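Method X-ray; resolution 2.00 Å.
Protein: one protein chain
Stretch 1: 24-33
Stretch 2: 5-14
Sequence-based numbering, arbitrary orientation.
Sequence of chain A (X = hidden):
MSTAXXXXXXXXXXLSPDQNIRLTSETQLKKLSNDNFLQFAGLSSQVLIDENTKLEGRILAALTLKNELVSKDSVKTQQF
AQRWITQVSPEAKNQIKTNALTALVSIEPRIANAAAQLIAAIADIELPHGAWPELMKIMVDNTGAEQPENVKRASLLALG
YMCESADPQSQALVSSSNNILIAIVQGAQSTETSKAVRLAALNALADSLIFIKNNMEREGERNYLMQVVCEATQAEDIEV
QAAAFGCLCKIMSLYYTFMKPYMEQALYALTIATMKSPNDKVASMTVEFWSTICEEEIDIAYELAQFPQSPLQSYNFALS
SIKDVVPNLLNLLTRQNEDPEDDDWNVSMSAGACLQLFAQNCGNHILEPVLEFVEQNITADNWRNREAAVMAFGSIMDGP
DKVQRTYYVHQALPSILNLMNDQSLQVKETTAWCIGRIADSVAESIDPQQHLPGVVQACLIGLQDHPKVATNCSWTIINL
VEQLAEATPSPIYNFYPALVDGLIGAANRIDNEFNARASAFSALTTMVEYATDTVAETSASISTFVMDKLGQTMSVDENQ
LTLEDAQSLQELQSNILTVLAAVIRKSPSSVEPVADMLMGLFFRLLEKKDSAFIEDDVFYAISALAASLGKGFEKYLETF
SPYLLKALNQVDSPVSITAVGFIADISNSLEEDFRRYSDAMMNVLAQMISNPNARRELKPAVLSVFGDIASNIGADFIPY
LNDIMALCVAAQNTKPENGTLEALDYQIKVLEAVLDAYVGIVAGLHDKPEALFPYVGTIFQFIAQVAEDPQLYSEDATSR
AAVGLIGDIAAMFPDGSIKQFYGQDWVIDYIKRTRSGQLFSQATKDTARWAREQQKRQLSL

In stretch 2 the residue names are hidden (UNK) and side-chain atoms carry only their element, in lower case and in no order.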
# COMPACT_ATOMS: atom_id res chain seq x y z
N THR A 24 26.09 21.13 18.94
CA THR A 24 27.18 21.96 18.44
C THR A 24 28.07 21.17 17.48
O THR A 24 28.49 21.68 16.43
CB THR A 24 28.00 22.49 19.61
OG1 THR A 24 27.23 23.46 20.33
CG2 THR A 24 29.30 23.14 19.14
N SER A 25 28.38 19.92 17.83
CA SER A 25 29.22 19.09 16.97
C SER A 25 28.51 18.76 15.66
O SER A 25 29.13 18.80 14.59
CB SER A 25 29.61 17.82 17.72
OG SER A 25 30.40 18.14 18.85
N GLU A 26 27.22 18.42 15.73
CA GLU A 26 26.47 18.13 14.51
C GLU A 26 26.40 19.34 13.59
O GLU A 26 26.54 19.22 12.37
CB GLU A 26 25.06 17.64 14.86
CG GLU A 26 24.95 16.13 15.05
CD GLU A 26 23.90 15.72 16.09
OE1 GLU A 26 22.87 16.42 16.20
OE2 GLU A 26 24.12 14.71 16.80
N THR A 27 26.19 20.52 14.17
CA THR A 27 26.16 21.74 13.38
C THR A 27 27.50 21.99 12.71
O THR A 27 27.56 22.33 11.53
CB THR A 27 25.75 22.93 14.26
OG1 THR A 27 24.45 22.70 14.80
CG2 THR A 27 25.74 24.24 13.45
N GLN A 28 28.60 21.82 13.46
CA GLN A 28 29.91 22.08 12.87
C GLN A 28 30.22 21.08 11.76
O GLN A 28 30.82 21.44 10.73
CB GLN A 28 30.99 22.05 13.95
CG GLN A 28 32.26 22.78 13.56
CD GLN A 28 33.29 22.80 14.68
OE1 GLN A 28 32.93 22.84 15.86
NE2 GLN A 28 34.56 22.76 14.31
N LEU A 29 29.80 19.83 11.92
CA LEU A 29 30.01 18.83 10.87
C LEU A 29 29.24 19.20 9.61
O LEU A 29 29.80 19.22 8.50
CB LEU A 29 29.59 17.45 11.37
CG LEU A 29 30.51 16.85 12.44
CD1 LEU A 29 29.84 15.68 13.12
CD2 LEU A 29 31.84 16.44 11.84
N LYS A 30 27.94 19.49 9.75
CA LYS A 30 27.16 19.90 8.58
C LYS A 30 27.76 21.15 7.94
O LYS A 30 27.80 21.28 6.71
CB LYS A 30 25.71 20.14 8.98
CG LYS A 30 24.76 20.41 7.82
CD LYS A 30 24.48 19.15 7.01
CE LYS A 30 23.47 19.43 5.90
NZ LYS A 30 23.29 18.26 4.98
N LYS A 31 28.24 22.08 8.76
CA LYS A 31 28.80 23.32 8.23
C LYS A 31 30.06 23.05 7.42
O LYS A 31 30.28 23.69 6.38
CB LYS A 31 29.10 24.30 9.37
CG LYS A 31 30.06 25.44 9.00
CD LYS A 31 30.44 26.24 10.24
CE LYS A 31 31.60 27.19 9.96
NZ LYS A 31 31.27 28.19 8.90
N LEU A 32 30.90 22.12 7.87
CA LEU A 32 32.06 21.78 7.05
C LEU A 32 31.63 21.09 5.76
O LEU A 32 32.21 21.34 4.70
CB LEU A 32 33.04 20.91 7.83
CG LEU A 32 34.32 20.56 7.05
CD1 LEU A 32 35.11 21.82 6.73
CD2 LEU A 32 35.19 19.56 7.81
N SER A 33 30.62 20.23 5.82
CA SER A 33 30.16 19.60 4.59
C SER A 33 29.65 20.64 3.60
O SER A 33 29.79 20.45 2.39
CB SER A 33 29.06 18.57 4.87
OG SER A 33 27.77 19.17 4.89
N UNK A 5 40.80 16.03 15.00
CA UNK A 5 39.75 16.98 15.36
C UNK A 5 38.41 16.57 14.76
O UNK A 5 37.38 16.63 15.44
c UNK A 5 40.13 18.38 14.90
c UNK A 5 41.89 20.19 14.85
o UNK A 5 42.74 20.89 15.44
c UNK A 5 41.41 18.92 15.52
o UNK A 5 41.43 20.48 13.72
N UNK A 6 38.40 16.18 13.49
CA UNK A 6 37.17 15.73 12.85
C UNK A 6 36.60 14.53 13.59
O UNK A 6 35.39 14.48 13.89
c UNK A 6 36.21 15.27 10.54
c UNK A 6 37.45 15.39 11.38
c UNK A 6 34.61 13.95 9.33
c UNK A 6 34.38 16.32 9.39
c UNK A 6 35.52 16.41 10.16
c UNK A 6 35.75 14.04 10.11
c UNK A 6 33.93 15.09 8.97
N UNK A 7 37.46 13.56 13.92
CA UNK A 7 37.01 12.39 14.66
C UNK A 7 36.40 12.80 15.99
O UNK A 7 35.40 12.22 16.43
c UNK A 7 38.17 11.43 14.88
N UNK A 8 36.99 13.80 16.65
CA UNK A 8 36.44 14.27 17.92
C UNK A 8 35.07 14.90 17.73
O UNK A 8 34.17 14.69 18.56
c UNK A 8 37.41 15.28 18.57
c UNK A 8 37.19 14.46 20.95
c UNK A 8 37.06 15.64 20.00
o UNK A 8 38.25 13.84 21.04
n UNK A 8 36.11 14.14 21.65
N UNK A 9 34.88 15.69 16.67
CA UNK A 9 33.55 16.20 16.35
C UNK A 9 32.53 15.07 16.21
O UNK A 9 31.47 15.10 16.84
c UNK A 9 33.58 17.03 15.07
c UNK A 9 34.13 19.04 13.72
c UNK A 9 34.08 18.47 15.14
c UNK A 9 33.19 19.33 16.03
N UNK A 10 32.82 14.07 15.36
CA UNK A 10 31.88 12.96 15.18
C UNK A 10 31.56 12.27 16.51
O UNK A 10 30.38 12.09 16.88
c UNK A 10 31.38 12.17 11.97
c UNK A 10 33.83 11.77 12.11
c UNK A 10 32.64 12.45 12.76
c UNK A 10 32.48 11.96 14.19
N UNK A 11 32.61 11.87 17.23
CA UNK A 11 32.43 11.22 18.52
C UNK A 11 31.53 12.06 19.41
O UNK A 11 30.52 11.56 19.91
o UNK A 11 35.76 9.71 20.59
c UNK A 11 35.78 9.43 19.38
c UNK A 11 34.63 9.90 18.51
c UNK A 11 33.78 10.97 19.19
o UNK A 11 36.72 8.79 18.85
N UNK A 12 31.87 13.33 19.61
CA UNK A 12 31.05 14.19 20.46
C UNK A 12 29.62 14.28 19.96
O UNK A 12 28.68 14.38 20.76
o UNK A 12 33.15 14.72 22.19
c UNK A 12 32.90 15.63 21.40
n UNK A 12 33.68 16.70 21.25
c UNK A 12 31.65 15.59 20.55
N UNK A 13 29.43 14.24 18.64
CA UNK A 13 28.10 14.35 18.07
C UNK A 13 27.20 13.21 18.52
O UNK A 13 25.98 13.40 18.63
c UNK A 13 28.17 14.38 16.54
o UNK A 13 28.39 13.07 16.03
N UNK A 14 27.75 12.03 18.79
CA UNK A 14 26.90 10.90 19.18
C UNK A 14 27.15 10.38 20.60
O UNK A 14 26.31 9.63 21.12
c UNK A 14 28.69 8.11 17.13
c UNK A 14 27.02 9.73 18.18
c UNK A 14 28.47 9.45 17.85
c UNK A 14 26.20 10.04 16.93
O HOH W 1 32.45 19.14 19.63

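Position 5 carries three carbons in a row, the third bearing two oxygens. Its CB is 7.1 Å from Gln28 NE2, the nearest approach, so the side chain makes no contact: Glu5. At position 6 one carbon leads to a six-carbon ring with no heteroatom. The CA-to-CB bond points sideways, yet the ring reaches the other helix, where one ring carbon lies 3.5 Å from Leu29 CD2 and 3.7 Å from Leu32 CD2, both oblique to the ring. This is Phe6, and the carbon is its CE1.

Position 7 has a single carbon pointing away from stretch 1, hence Ala7. Position 8 has three carbons, the third carrying one oxygen and one nitrogen, and it leaves the partner helix alone, which gives Gln8.

Position 9 shows four carbons forked at the second, and it points toward stretch 1. Its CB is 3.7 Å from Leu29 CD2, and a carbon at the end of the fork is 3.5 Å from Gln28 OE1. This is Leu9, the latter atom being CD2. Position 10 has the same four-carbon fork, but its CA-to-CB bond points away. Its end still comes back far enough to set a terminal carbon 4.0 Å from Leu29 CD1. It is Leu10, and that carbon is CD2.

Position 11, three carbons ending in two oxygens, is directed away and untouched by stretch 1: Glu11. Position 12 has two carbons, the second with one oxygen and one nitrogen, and its CB lies 3.3 Å from Ser25 OG, so it is Asn12. Asn12 OD1 accepts a hydrogen bond from Gln8 NE2 at 3.1 Å, and Asn12 ND2 donates to a water at 3.2 Å that also hydrogen-bonds Ser25 OG.

Position 13 has one carbon and one oxygen, and its CB faces Ser25 CB at 3.9 Å: Ser13. Its OG donates to Leu10 O within its own helix at a very short 2.4 Å. Position 14 has four carbons forked at the first, one arm two carbons long, and its end leads away from the partner: Ile14.

The rule here is packing, without a direct hydrogen bond across the helices. Leu29 is the knob, seated among Phe6, Leu9, Leu10 and Ser13, and Leu32 extends the apolar patch along the ring. At the other end two small residues meet: the CA atoms of Ser25 and Ser13 are 5.0 Å apart, and Ser25 CB lies 3.4 Å from Leu9 O. The axes, crossing at -136°, approach to 8.1 Å. One water links Asn12 ND2 and Ser25 OG, and Ser13 OG is bound to Leu10 O of its own helix, although Glu26 OE2 and Ser13 O, two acceptors, sit 2.9 Å apart without a bond.

Stretch 2 (5-14) EFAQLLENSI
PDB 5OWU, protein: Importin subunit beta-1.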